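Local atomic coordinates of heme-binding protein HutZ (Vibrio cholerae, PDB entry 3TGV), a protein that binds heme and probably degrades it to biliverdin with release of iron, as a member of the HugZ/HutZ heme oxygenase family. Residues E9-R14 with E40-L45; V44-S47 with R51-R54. The protein carries 1 engineered substitution. One frame throughout, in Å; residues are numbered along the deposited sequence.

Interaction 1: residues E9-R14 with E40-L45; sequences EFRQER and EGYFVL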
ATOM      1  N   GLU A   9      -6.174   8.879 -17.721  1.00 32.89           N
ATOM      2  CA  GLU A   9      -4.973   8.177 -18.158  1.00 35.16           C
ATOM      3  C   GLU A   9      -4.358   7.339 -17.034  1.00 32.54           C
ATOM      4  O   GLU A   9      -3.914   6.217 -17.261  1.00 30.98           O
ATOM      5  CB  GLU A   9      -3.937   9.152 -18.704  1.00 32.91           C
ATOM      6  CG  GLU A   9      -4.400   9.939 -19.939  1.00 49.53           C
ATOM      7  CD  GLU A   9      -4.868   9.046 -21.094  1.00 59.62           C
ATOM      8  OE1 GLU A   9      -5.966   8.436 -20.990  1.00 53.47           O
ATOM      9  OE2 GLU A   9      -4.136   8.963 -22.111  1.00 68.80           O
ATOM     10  N   PHE A  10      -4.331   7.897 -15.829  1.00 30.07           N
ATOM     11  CA  PHE A  10      -3.747   7.234 -14.662  1.00 28.86           C
ATOM     12  C   PHE A  10      -4.527   5.976 -14.312  1.00 28.17           C
ATOM     13  O   PHE A  10      -3.941   4.923 -14.094  1.00 30.03           O
ATOM     14  CB  PHE A  10      -3.740   8.213 -13.480  1.00 29.66           C
ATOM     15  CG  PHE A  10      -3.023   7.717 -12.240  1.00 25.80           C
ATOM     16  CD1 PHE A  10      -1.636   7.761 -12.153  1.00 25.89           C
ATOM     17  CD2 PHE A  10      -3.743   7.279 -11.138  1.00 24.32           C
ATOM     18  CE1 PHE A  10      -0.975   7.357 -11.003  1.00 24.18           C
ATOM     19  CE2 PHE A  10      -3.090   6.858  -9.981  1.00 23.40           C
ATOM     20  CZ  PHE A  10      -1.704   6.903  -9.913  1.00 25.10           C
ATOM     21  N   ARG A  11      -5.851   6.082 -14.264  1.00 28.55           N
ATOM     22  CA  ARG A  11      -6.680   4.934 -13.904  1.00 28.79           C
ATOM     23  C   ARG A  11      -6.518   3.827 -14.931  1.00 33.79           C
ATOM     24  O   ARG A  11      -6.586   2.652 -14.592  1.00 29.86           O
ATOM     25  CB  ARG A  11      -8.160   5.303 -13.828  1.00 31.29           C
ATOM     26  CG  ARG A  11      -8.566   6.167 -12.643  1.00 36.23           C
ATOM     27  CD  ARG A  11      -9.980   6.729 -12.866  1.00 35.56           C
ATOM     28  NE  ARG A  11     -10.986   5.863 -12.277  1.00 40.67           N
ATOM     29  CZ  ARG A  11     -12.265   5.824 -12.629  1.00 38.98           C
ATOM     30  NH1 ARG A  11     -12.727   6.590 -13.602  1.00 35.88           N
ATOM     31  NH2 ARG A  11     -13.081   4.974 -12.016  1.00 44.42           N
ATOM     32  N   GLN A  12      -6.317   4.210 -16.188  1.00 30.41           N
ATOM     33  CA  GLN A  12      -6.158   3.237 -17.271  1.00 34.67           C
ATOM     34  C   GLN A  12      -4.783   2.573 -17.269  1.00 30.40           C
ATOM     35  O   GLN A  12      -4.650   1.396 -17.608  1.00 36.18           O
ATOM     36  CB  GLN A  12      -6.425   3.903 -18.628  1.00 36.46           C
ATOM     37  CG  GLN A  12      -7.901   4.054 -18.942  1.00 39.88           C
ATOM     38  CD  GLN A  12      -8.164   4.847 -20.215  1.00 44.94           C
ATOM     39  OE1 GLN A  12      -7.259   5.462 -20.783  1.00 47.37           O
ATOM     40  NE2 GLN A  12      -9.416   4.836 -20.666  1.00 46.93           N
ATOM     41  N   GLU A  13      -3.756   3.328 -16.894  1.00 31.70           N
ATOM     42  CA  GLU A  13      -2.395   2.807 -16.908  1.00 34.30           C
ATOM     43  C   GLU A  13      -2.103   1.936 -15.687  1.00 35.32           C
ATOM     44  O   GLU A  13      -1.476   0.885 -15.804  1.00 36.29           O
ATOM     45  CB  GLU A  13      -1.381   3.955 -16.993  1.00 34.27           C
ATOM     46  CG  GLU A  13       0.083   3.506 -17.103  1.00 41.65           C
ATOM     47  CD  GLU A  13       0.725   3.194 -15.752  1.00 46.12           C
ATOM     48  OE1 GLU A  13       0.453   3.942 -14.780  1.00 40.16           O
ATOM     49  OE2 GLU A  13       1.504   2.206 -15.671  1.00 44.42           O
ATOM     50  N   ARG A  14      -2.543   2.376 -14.511  1.00 28.31           N
ATOM     51  CA  ARG A  14      -2.245   1.634 -13.292  1.00 30.77           C
ATOM     52  C   ARG A  14      -3.003   0.312 -13.292  1.00 30.85           C
ATOM     53  O   ARG A  14      -4.188   0.270 -13.600  1.00 28.15           O
ATOM     54  CB  ARG A  14      -2.587   2.466 -12.059  1.00 28.19           C
ATOM     55  CG  ARG A  14      -1.811   3.776 -11.962  1.00 29.05           C
ATOM     56  CD  ARG A  14      -0.459   3.583 -11.296  1.00 30.00           C
ATOM     57  NE  ARG A  14       0.565   3.139 -12.230  1.00 29.28           N
ATOM     58  CZ  ARG A  14       1.682   2.511 -11.881  1.00 35.28           C
ATOM     59  NH1 ARG A  14       1.925   2.217 -10.606  1.00 32.35           N
ATOM     60  NH2 ARG A  14       2.551   2.151 -12.815  1.00 39.90           N
ATOM     61  N   GLU A  40     -19.840  -1.160 -12.040  1.00 40.16           N
ATOM     62  CA  GLU A  40     -20.274  -1.869 -10.840  1.00 42.54           C
ATOM     63  C   GLU A  40     -19.301  -1.712  -9.670  1.00 40.84           C
ATOM     64  O   GLU A  40     -19.628  -2.062  -8.537  1.00 40.20           O
ATOM     65  CB  GLU A  40     -20.433  -3.361 -11.152  1.00 46.41           C
ATOM     66  CG  GLU A  40     -21.078  -3.658 -12.492  1.00 48.96           C
ATOM     67  CD  GLU A  40     -22.587  -3.506 -12.453  1.00 57.96           C
ATOM     68  OE1 GLU A  40     -23.274  -4.468 -12.041  1.00 61.88           O
ATOM     69  OE2 GLU A  40     -23.086  -2.423 -12.830  1.00 61.01           O
ATOM     70  N   GLY A  41     -18.099  -1.211  -9.952  1.00 38.57           N
ATOM     71  CA  GLY A  41     -17.104  -0.968  -8.920  1.00 35.64           C
ATOM     72  C   GLY A  41     -15.716  -1.438  -9.316  1.00 34.45           C
ATOM     73  O   GLY A  41     -15.444  -1.690 -10.490  1.00 35.24           O
ATOM     74  N   TYR A  42     -14.831  -1.553  -8.332  1.00 30.33           N
ATOM     75  CA  TYR A  42     -13.505  -2.107  -8.570  1.00 31.04           C
ATOM     76  C   TYR A  42     -13.493  -3.585  -8.185  1.00 29.99           C
ATOM     77  O   TYR A  42     -14.151  -3.988  -7.230  1.00 32.90           O
ATOM     78  CB  TYR A  42     -12.450  -1.342  -7.775  1.00 29.85           C
ATOM     79  CG  TYR A  42     -12.243   0.099  -8.212  1.00 32.02           C
ATOM     80  CD1 TYR A  42     -11.127   0.465  -8.954  1.00 31.04           C
ATOM     81  CD2 TYR A  42     -13.159   1.082  -7.883  1.00 28.88           C
ATOM     82  CE1 TYR A  42     -10.921   1.777  -9.351  1.00 33.02           C
ATOM     83  CE2 TYR A  42     -12.966   2.404  -8.283  1.00 33.83           C
ATOM     84  CZ  TYR A  42     -11.846   2.741  -9.019  1.00 35.60           C
ATOM     85  OH  TYR A  42     -11.645   4.050  -9.415  1.00 40.59           O
ATOM     86  N   PHE A  43     -12.750  -4.394  -8.926  1.00 30.28           N
ATOM     87  CA  PHE A  43     -12.734  -5.827  -8.658  1.00 33.29           C
ATOM     88  C   PHE A  43     -11.326  -6.370  -8.512  1.00 29.74           C
ATOM     89  O   PHE A  43     -10.445  -6.069  -9.316  1.00 31.85           O
ATOM     90  CB  PHE A  43     -13.481  -6.591  -9.750  1.00 30.95           C
ATOM     91  CG  PHE A  43     -14.942  -6.258  -9.819  1.00 35.84           C
ATOM     92  CD1 PHE A  43     -15.886  -7.092  -9.235  1.00 36.21           C
ATOM     93  CD2 PHE A  43     -15.373  -5.102 -10.463  1.00 33.58           C
ATOM     94  CE1 PHE A  43     -17.236  -6.779  -9.297  1.00 39.79           C
ATOM     95  CE2 PHE A  43     -16.711  -4.786 -10.526  1.00 34.10           C
ATOM     96  CZ  PHE A  43     -17.645  -5.619  -9.944  1.00 36.50           C
ATOM     97  N   VAL A  44     -11.126  -7.176  -7.476  1.00 27.86           N
ATOM     98  CA  VAL A  44      -9.868  -7.893  -7.302  1.00 30.12           C
ATOM     99  C   VAL A  44     -10.126  -9.386  -7.157  1.00 33.39           C
ATOM    100  O   VAL A  44     -11.147  -9.792  -6.602  1.00 30.90           O
ATOM    101  CB  VAL A  44      -9.102  -7.397  -6.071  1.00 31.65           C
ATOM    102  CG1 VAL A  44      -8.702  -5.928  -6.259  1.00 27.65           C
ATOM    103  CG2 VAL A  44      -9.943  -7.587  -4.811  1.00 28.78           C
ATOM    104  N   LEU A  45      -9.191 -10.188  -7.658  1.00 32.29           N
ATOM    105  CA  LEU A  45      -9.286 -11.645  -7.618  1.00 31.94           C
ATOM    106  C   LEU A  45      -8.140 -12.177  -6.771  1.00 32.69           C
ATOM    107  O   LEU A  45      -7.006 -12.255  -7.235  1.00 30.56           O
ATOM    108  CB  LEU A  45      -9.200 -12.224  -9.032  1.00 33.05           C
ATOM    109  CG  LEU A  45      -9.329 -13.748  -9.178  1.00 34.69           C
ATOM    110  CD1 LEU A  45     -10.678 -14.218  -8.656  1.00 33.00           C
ATOM    111  CD2 LEU A  45      -9.127 -14.187 -10.619  1.00 34.35           C
TER

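Interaction 2: residues V44-S47 with R51-R54; sequences VLIS and RHAR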
ATOM      1  N   VAL A  44     -11.126  -7.176  -7.476  1.00 27.86           N
ATOM      2  CA  VAL A  44      -9.868  -7.893  -7.302  1.00 30.12           C
ATOM      3  C   VAL A  44     -10.126  -9.386  -7.157  1.00 33.39           C
ATOM      4  O   VAL A  44     -11.147  -9.792  -6.602  1.00 30.90           O
ATOM      5  CB  VAL A  44      -9.102  -7.397  -6.071  1.00 31.65           C
ATOM      6  CG1 VAL A  44      -8.702  -5.928  -6.259  1.00 27.65           C
ATOM      7  CG2 VAL A  44      -9.943  -7.587  -4.811  1.00 28.78           C
ATOM      8  N   LEU A  45      -9.191 -10.188  -7.658  1.00 32.29           N
ATOM      9  CA  LEU A  45      -9.286 -11.645  -7.618  1.00 31.94           C
ATOM     10  C   LEU A  45      -8.140 -12.177  -6.771  1.00 32.69           C
ATOM     11  O   LEU A  45      -7.006 -12.255  -7.235  1.00 30.56           O
ATOM     12  CB  LEU A  45      -9.200 -12.224  -9.032  1.00 33.05           C
ATOM     13  CG  LEU A  45      -9.329 -13.748  -9.178  1.00 34.69           C
ATOM     14  CD1 LEU A  45     -10.678 -14.218  -8.656  1.00 33.00           C
ATOM     15  CD2 LEU A  45      -9.127 -14.187 -10.619  1.00 34.35           C
ATOM     16  N   ILE A  46      -8.445 -12.546  -5.531  1.00 29.86           N
ATOM     17  CA  ILE A  46      -7.414 -12.796  -4.537  1.00 29.09           C
ATOM     18  C   ILE A  46      -7.586 -14.133  -3.795  1.00 34.62           C
ATOM     19  O   ILE A  46      -8.658 -14.743  -3.809  1.00 33.69           O
ATOM     20  CB  ILE A  46      -7.341 -11.644  -3.511  1.00 25.74           C
ATOM     21  CG1 ILE A  46      -8.678 -11.495  -2.788  1.00 29.37           C
ATOM     22  CG2 ILE A  46      -6.950 -10.357  -4.202  1.00 28.31           C
ATOM     23  CD1 ILE A  46      -8.652 -10.503  -1.627  1.00 31.38           C
ATOM     24  N   SER A  47      -6.523 -14.560  -3.128  1.00 31.65           N
ATOM     25  CA  SER A  47      -6.476 -15.881  -2.517  1.00 34.56           C
ATOM     26  C   SER A  47      -6.919 -15.900  -1.057  1.00 31.00           C
ATOM     27  O   SER A  47      -6.410 -15.146  -0.232  1.00 30.28           O
ATOM     28  CB  SER A  47      -5.064 -16.457  -2.652  1.00 34.74           C
ATOM     29  OG  SER A  47      -4.973 -17.753  -2.090  1.00 34.14           O
ATOM     30  N   ARG A  51      -4.156 -13.083   4.004  1.00 26.57           N
ATOM     31  CA  ARG A  51      -4.952 -12.363   4.988  1.00 29.95           C
ATOM     32  C   ARG A  51      -5.976 -11.411   4.401  1.00 26.29           C
ATOM     33  O   ARG A  51      -7.072 -11.280   4.944  1.00 26.29           O
ATOM     34  CB  ARG A  51      -4.061 -11.561   5.916  1.00 30.72           C
ATOM     35  CG  ARG A  51      -3.265 -12.401   6.842  1.00 31.03           C
ATOM     36  CD  ARG A  51      -2.642 -11.575   7.942  1.00 34.54           C
ATOM     37  NE  ARG A  51      -1.644 -12.386   8.623  1.00 37.91           N
ATOM     38  CZ  ARG A  51      -0.654 -11.902   9.357  1.00 37.03           C
ATOM     39  NH1 ARG A  51      -0.520 -10.590   9.523  1.00 30.51           N
ATOM     40  NH2 ARG A  51       0.203 -12.738   9.927  1.00 36.42           N
ATOM     41  N   HIS A  52      -5.627 -10.714   3.324  1.00 24.62           N
ATOM     42  CA  HIS A  52      -6.538  -9.669   2.847  1.00 27.47           C
ATOM     43  C   HIS A  52      -7.891 -10.247   2.409  1.00 27.64           C
ATOM     44  O   HIS A  52      -8.933  -9.615   2.578  1.00 28.66           O
ATOM     45  CB  HIS A  52      -5.905  -8.799   1.744  1.00 26.00           C
ATOM     46  CG  HIS A  52      -5.392  -9.575   0.573  1.00 29.10           C
ATOM     47  ND1 HIS A  52      -4.787  -8.974  -0.510  1.00 33.55           N
ATOM     48  CD2 HIS A  52      -5.393 -10.904   0.313  1.00 28.42           C
ATOM     49  CE1 HIS A  52      -4.428  -9.901  -1.381  1.00 26.44           C
ATOM     50  NE2 HIS A  52      -4.795 -11.079  -0.907  1.00 29.99           N
ATOM     51  N   ALA A  53      -7.871 -11.459   1.868  1.00 29.47           N
ATOM     52  CA  ALA A  53      -9.101 -12.128   1.456  1.00 27.93           C
ATOM     53  C   ALA A  53      -9.921 -12.593   2.659  1.00 29.32           C
ATOM     54  O   ALA A  53     -11.143 -12.470   2.674  1.00 29.21           O
ATOM     55  CB  ALA A  53      -8.784 -13.298   0.538  1.00 28.24           C
ATOM     56  N   ARG A  54      -9.254 -13.133   3.670  1.00 29.22           N
ATOM     57  CA  ARG A  54      -9.948 -13.526   4.886  1.00 28.08           C
ATOM     58  C   ARG A  54     -10.456 -12.310   5.657  1.00 29.17           C
ATOM     59  O   ARG A  54     -11.513 -12.351   6.289  1.00 28.51           O
ATOM     60  CB  ARG A  54      -9.042 -14.381   5.765  1.00 28.03           C
ATOM     61  CG  ARG A  54      -8.892 -15.821   5.278  1.00 29.50           C
ATOM     62  CD  ARG A  54      -7.894 -16.581   6.136  1.00 31.08           C
ATOM     63  NE  ARG A  54      -6.512 -16.375   5.712  1.00 29.31           N
ATOM     64  CZ  ARG A  54      -5.543 -15.921   6.502  1.00 24.20           C
ATOM     65  NH1 ARG A  54      -5.801 -15.622   7.769  1.00 30.41           N
ATOM     66  NH2 ARG A  54      -4.310 -15.778   6.033  1.00 28.64           N
TER
HETATM   67  O   HOH W   1      -3.808 -13.130  -3.411  1.00 31.66           O

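Interaction 1: residues E9-R14 with E40-L45
Arg11, near the C-terminal end of helix 3-13, reaches Tyr42 of strand 41-47 with its guanidinium alone. The nearest CA pair, Arg11 to Tyr42, is 11.2 Å apart, and only 74 Å² is buried, so two long side chains must span the distance. CB of Arg11 leaves the helix toward the strand; the CB, CG and CD carbons touch nothing of the strand segment and act as a spacer. The chain then bends at chi3 (93°), which swings the flat end to the phenol. Arg11 NE lies 3.5 Å from Tyr42 OH and gives it a weak bond. Arg11 CZ comes next, 3.7 Å from Tyr42 OH. At the tip, Arg11 NH2 makes the better bond, 3.1 Å to Tyr42 OH with an angle of 151° at the hydrogen. The phenol oxygen is thus met at the guanidinium edge, close to its plane, while the ring itself is strongly inclined to that plane, and the two side chains run nearly at right angles. This is not a stack.

The Tyr42 ring also meets that of Phe84, and its side chain touches Met66 and Gln37. On the far side of the helix end, Arg14 grips neighbouring Glu13 side-on, NE to OE1 at 2.7 Å and NH2 to OE2 at 3.0 Å, and also pairs with Asp69.

Between Arg11 and Tyr42, a cationic group donates two N-H groups, unequally, to one hydroxyl oxygen. The bond is therefore charge-assisted and directional, and would probably polarise the phenol without supplying a counter-charge to the arginine.

Interaction 2: residues V44-S47 with R51-R54
Ile46 and His52 approach from opposite directions, the isoleucine from strand 41-47 and the imidazole from the first turn of helix 51-58. CD1 of Ile46 sits over one face of the His52 ring, 3.9 Å from its centroid and 14° off the normal, which satisfies a CH-pi contact. Nearer the strand, Ile46 CB closes to 3.7 Å from His52 NE2. Both residues place their gamma branch between backbone N and carbonyl carbon: CG1 of Ile46 at chi1 60°, which carries CD1 out to the helix, and CG of His52 at chi1 55°.

The same methyl, Ile46 CD1, rests 3.5 Å from Ala53 CB. Ala53 CB also lies 3.1 Å from Ser47 O, a tight approach that packs the helix closely against the end of the strand.

At the ring edge, in its plane, a water accepts from Ser47 N at 3.1 Å and pairs weakly with His52 NE2; ND1 bonds Ser31 OG on strand 28-38. The imidazole is therefore hydrogen-bonded at ND1, weakly linked to the water at NE2 and covered by a methyl on one face. Such a mix of apolar and polar contacts would be expected to restrict the rotation of the ring within the buried strand-to-helix turn.

Strand 41-47 serves both interactions, Val44 and Leu45 belonging to each, yet their centres lie about 16 Å apart and the touching residues differ. Interaction 1 works at the beginning of the strand, bringing in the distant N-terminal helix 3-13 across a partly buried interface; interaction 2 works at its end, against the helix that follows after three residues, and is buried. The chemistry follows: one polar bridge between long side chains in the first, close apolar and CH-pi packing over 196 Å² with a water at its edge in the second. Both use the same face of the strand, through Tyr42 and Ile46, in an antiparallel sheet consistent with the split-barrel fold of the FMN-binding clan.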